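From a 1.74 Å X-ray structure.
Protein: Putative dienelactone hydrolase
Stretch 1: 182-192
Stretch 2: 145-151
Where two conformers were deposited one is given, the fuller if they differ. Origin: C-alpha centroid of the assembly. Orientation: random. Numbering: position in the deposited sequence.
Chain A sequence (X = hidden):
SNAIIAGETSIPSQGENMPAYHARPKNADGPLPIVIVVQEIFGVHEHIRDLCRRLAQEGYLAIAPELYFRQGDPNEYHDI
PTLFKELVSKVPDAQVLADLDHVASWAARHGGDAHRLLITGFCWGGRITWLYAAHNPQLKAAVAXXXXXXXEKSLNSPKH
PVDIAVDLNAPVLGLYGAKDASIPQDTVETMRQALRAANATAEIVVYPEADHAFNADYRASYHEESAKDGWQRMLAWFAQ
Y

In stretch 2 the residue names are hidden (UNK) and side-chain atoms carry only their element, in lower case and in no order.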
# COMPACT_ATOMS: atom_id res chain seq x y z
N SER A 182 2.00 2.02 -18.10
CA SER A 182 1.85 3.17 -17.20
C SER A 182 3.11 3.42 -16.34
O SER A 182 3.27 4.52 -15.79
CB SER A 182 0.60 3.07 -16.33
OG SER A 182 0.80 2.19 -15.25
N ILE A 183 3.97 2.40 -16.21
CA ILE A 183 5.24 2.51 -15.45
C ILE A 183 6.36 1.93 -16.30
O ILE A 183 6.79 0.78 -16.12
CB ILE A 183 5.13 1.82 -14.05
CG1 ILE A 183 3.94 2.42 -13.28
CG2 ILE A 183 6.46 1.92 -13.24
CD1 ILE A 183 3.62 1.71 -11.96
N PRO A 184 6.87 2.73 -17.26
CA PRO A 184 7.89 2.21 -18.14
C PRO A 184 9.17 1.86 -17.44
O PRO A 184 9.52 2.41 -16.37
CB PRO A 184 8.14 3.38 -19.14
CG PRO A 184 6.97 4.23 -19.01
CD PRO A 184 6.51 4.13 -17.60
N GLN A 185 9.91 0.94 -18.04
CA GLN A 185 11.14 0.50 -17.43
C GLN A 185 12.21 1.59 -17.26
O GLN A 185 13.06 1.49 -16.37
CB GLN A 185 11.70 -0.76 -18.12
CG GLN A 185 10.74 -1.93 -17.99
CD GLN A 185 10.36 -2.18 -16.54
OE1 GLN A 185 11.20 -2.51 -15.72
NE2 GLN A 185 9.08 -1.98 -16.21
N ASP A 186 12.18 2.63 -18.09
CA ASP A 186 13.13 3.72 -17.91
C ASP A 186 12.90 4.36 -16.52
O ASP A 186 13.86 4.75 -15.85
CB ASP A 186 12.98 4.76 -19.04
CG ASP A 186 13.84 4.44 -20.25
OD1 ASP A 186 14.83 3.69 -20.10
OD2 ASP A 186 13.54 4.96 -21.36
N THR A 187 11.64 4.44 -16.10
CA THR A 187 11.29 5.04 -14.79
C THR A 187 11.75 4.16 -13.64
O THR A 187 12.15 4.69 -12.60
CB THR A 187 9.79 5.44 -14.61
OG1 THR A 187 8.95 4.29 -14.34
CG2 THR A 187 9.27 6.23 -15.83
N VAL A 188 11.72 2.84 -13.84
CA VAL A 188 12.29 1.92 -12.85
C VAL A 188 13.81 2.18 -12.75
O VAL A 188 14.40 2.17 -11.64
CB VAL A 188 11.96 0.44 -13.23
CG1 VAL A 188 12.78 -0.58 -12.40
CG2 VAL A 188 10.44 0.15 -13.11
N GLU A 189 14.46 2.43 -13.89
CA GLU A 189 15.89 2.78 -13.86
C GLU A 189 16.15 4.09 -13.10
O GLU A 189 17.12 4.19 -12.33
CB GLU A 189 16.47 2.84 -15.29
CG GLU A 189 17.92 3.30 -15.36
CD GLU A 189 18.93 2.40 -14.61
OE1 GLU A 189 18.64 1.23 -14.29
OE2 GLU A 189 20.06 2.90 -14.39
N THR A 190 15.33 5.10 -13.35
CA THR A 190 15.47 6.37 -12.63
C THR A 190 15.35 6.11 -11.13
O THR A 190 16.12 6.65 -10.34
CB THR A 190 14.39 7.39 -13.09
OG1 THR A 190 14.52 7.59 -14.50
CG2 THR A 190 14.55 8.72 -12.38
N MSE A 191 14.39 5.28 -10.74
CA MSE A 191 14.22 4.99 -9.32
C MSE A 191 15.41 4.21 -8.75
O MSE A 191 15.88 4.50 -7.63
CB MSE A 191 12.92 4.20 -9.10
CG MSE A 191 12.69 3.91 -7.64
SE MSE A 191 12.29 5.58 -6.65
CE MSE A 191 11.72 4.82 -4.98
N ARG A 192 15.94 3.26 -9.52
CA ARG A 192 17.12 2.53 -9.08
C ARG A 192 18.32 3.45 -8.90
O ARG A 192 19.09 3.26 -7.97
CB ARG A 192 17.48 1.37 -10.04
CG ARG A 192 16.49 0.21 -9.90
CD ARG A 192 16.73 -0.85 -10.97
NE ARG A 192 15.97 -2.07 -10.64
CZ ARG A 192 15.54 -2.95 -11.54
NH1 ARG A 192 15.77 -2.78 -12.84
NH2 ARG A 192 14.90 -4.02 -11.13
N UNK A 145 3.41 -2.43 -4.65
CA UNK A 145 3.11 -3.11 -5.90
C UNK A 145 2.75 -2.08 -6.97
O UNK A 145 1.78 -1.36 -6.82
c UNK A 145 1.87 -8.77 -5.88
c UNK A 145 2.00 -8.58 -3.41
c UNK A 145 1.91 -9.36 -4.57
c UNK A 145 1.95 -7.36 -6.03
c UNK A 145 1.99 -6.54 -4.88
c UNK A 145 2.07 -4.90 -3.30
c UNK A 145 2.01 -7.14 -3.59
c UNK A 145 2.03 -5.10 -4.67
c UNK A 145 1.92 -4.03 -5.76
n UNK A 145 2.08 -6.14 -2.65
N UNK A 146 3.54 -2.07 -8.04
CA UNK A 146 3.34 -1.23 -9.25
C UNK A 146 2.78 0.15 -8.92
O UNK A 146 1.69 0.53 -9.40
c UNK A 146 1.73 -4.32 -9.68
c UNK A 146 1.45 -2.96 -9.74
c UNK A 146 2.49 -1.98 -10.28
c UNK A 146 0.75 -5.23 -9.24
c UNK A 146 -0.79 -3.41 -8.89
c UNK A 146 0.18 -2.52 -9.36
c UNK A 146 -0.47 -4.78 -8.83
o UNK A 146 -1.41 -5.65 -8.40
N UNK A 147 3.53 0.88 -8.09
CA UNK A 147 3.25 2.28 -7.76
C UNK A 147 4.08 3.21 -8.66
O UNK A 147 5.29 3.00 -8.83
N UNK A 148 3.43 4.23 -9.22
CA UNK A 148 4.12 5.24 -10.04
C UNK A 148 5.34 5.80 -9.33
O UNK A 148 5.24 6.16 -8.15
n UNK A 148 1.42 8.10 -12.01
c UNK A 148 3.18 6.42 -10.31
c UNK A 148 3.18 8.95 -10.59
c UNK A 148 1.71 8.76 -10.71
c UNK A 148 3.91 7.61 -10.88
N UNK A 149 6.47 5.88 -10.04
CA UNK A 149 7.76 6.29 -9.44
C UNK A 149 8.20 7.73 -9.74
O UNK A 149 8.90 8.36 -8.93
c UNK A 149 8.60 3.88 -9.53
c UNK A 149 8.83 3.65 -8.00
c UNK A 149 8.85 5.35 -9.98
c UNK A 149 9.58 2.99 -10.32
N UNK A 150 7.84 8.18 -10.93
CA UNK A 150 8.22 9.51 -11.43
C UNK A 150 6.97 10.11 -12.01
O UNK A 150 5.99 9.43 -12.33
c UNK A 150 10.44 10.52 -12.14
c UNK A 150 9.39 9.51 -12.52
c UNK A 150 10.05 8.25 -12.64
N UNK A 151 6.92 11.43 -12.04
CA UNK A 151 5.68 12.06 -12.44
C UNK A 151 5.90 13.56 -12.49
O UNK A 151 6.91 14.10 -12.01
O HOH W 1 6.87 5.55 -12.82

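Position 145 carries ten side-chain atoms: one carbon, then fused five- and six-membered rings holding eight carbons and one nitrogen. It lies out of reach of stretch 1, buried, with its ring nitrogen hydrogen-bonded elsewhere in the structure. A bicycle with a single nitrogen in the five-membered ring is an indole, so the residue is Trp-145.

Position 146 has one carbon followed by a six-carbon ring that bears one oxygen. Its CA-to-CB bond points sideways and the end of the side chain leads away, and its hydroxyl is hydrogen-bonded elsewhere in the structure. What meets stretch 1 is the near end of the residue: Ile-183 CD1 sits 3.4 Å from the backbone O of 146 and 4.2 Å from its CB. The positive phi of 36° is uncommon for a residue with a side chain. The ring with its oxygen is the mark of a phenol: Tyr-146.

At position 147 there are no side-chain atoms. Ile-183 CD1 packs 3.7 Å from the backbone C of 147, and a CB here would not have faced stretch 1. The bare backbone makes it Gly-147.

Position 148 shows four carbons in a row ending in a nitrogen. The chain leaves sideways and is exposed, making no close contact with stretch 1. The backbone does the touching, with Ile-183 CD1 3.7 Å from the N of 148. An unbranched amine of this length is Lys-148.

Position 149 holds four carbons, forked at the second. Its CA-to-CB bond points toward stretch 1, with chi1 m and chi2 t, and one terminal methyl is set among several residues: Met-191, Val-188, Ile-183 and the backbone of Thr-187. A fork at the first carbon would mean isoleucine; this one is Leu-149. The methyl is CD1, and Leu-149 CD1 lies 3.8 Å from Met-191 CB, 4.1 Å from Val-188 CG2, 4.4 Å from Ile-183 CG2, and 3.8 Å from the backbone atom Thr-187 O. Met-191 is deposited as selenomethionine.

Position 150 has one carbon carrying two more, three in all and none of them oxygen. Its CA-to-CB bond points toward stretch 1, and one terminal methyl meets Thr-187 and Thr-190. Its chi1 of -131° falls between the usual wells. This is Val-150, and its CG2 lies 3.4 Å from Thr-187 CB and 4.4 Å from Thr-190 CB.

Position 151 again has no side-chain atoms and is out of reach of stretch 1. An ideal CB here would be crowded by Lys-148 CD at 3.2 Å. It is Gly-151.

The contact buries 395 Å² with no direct hydrogen bond between the stretches, and Leu-149 is the residue most covered. Each stretch sends one apolar side chain to the other: Leu-149 extends to the helix face lined by Thr-187, Val-188 and Met-191, while Ile-183, just before the helix, extends to the backbone of Tyr-146 to Lys-148. Polarity is handled at the threonine. Thr-187 OG1 donates to Pro-184 O (2.8 Å), the residue at the N-cap position, and so has its proton engaged; it then accepts from water 1 (2.9 Å from Thr-187 OG1), which in turn accepts from Leu-149 N at 2.8 Å. The rule is economical: pack with methyls, and let one water join the buried amide to the helix.

Stretch 2, residues 145-151: WYGKLVG
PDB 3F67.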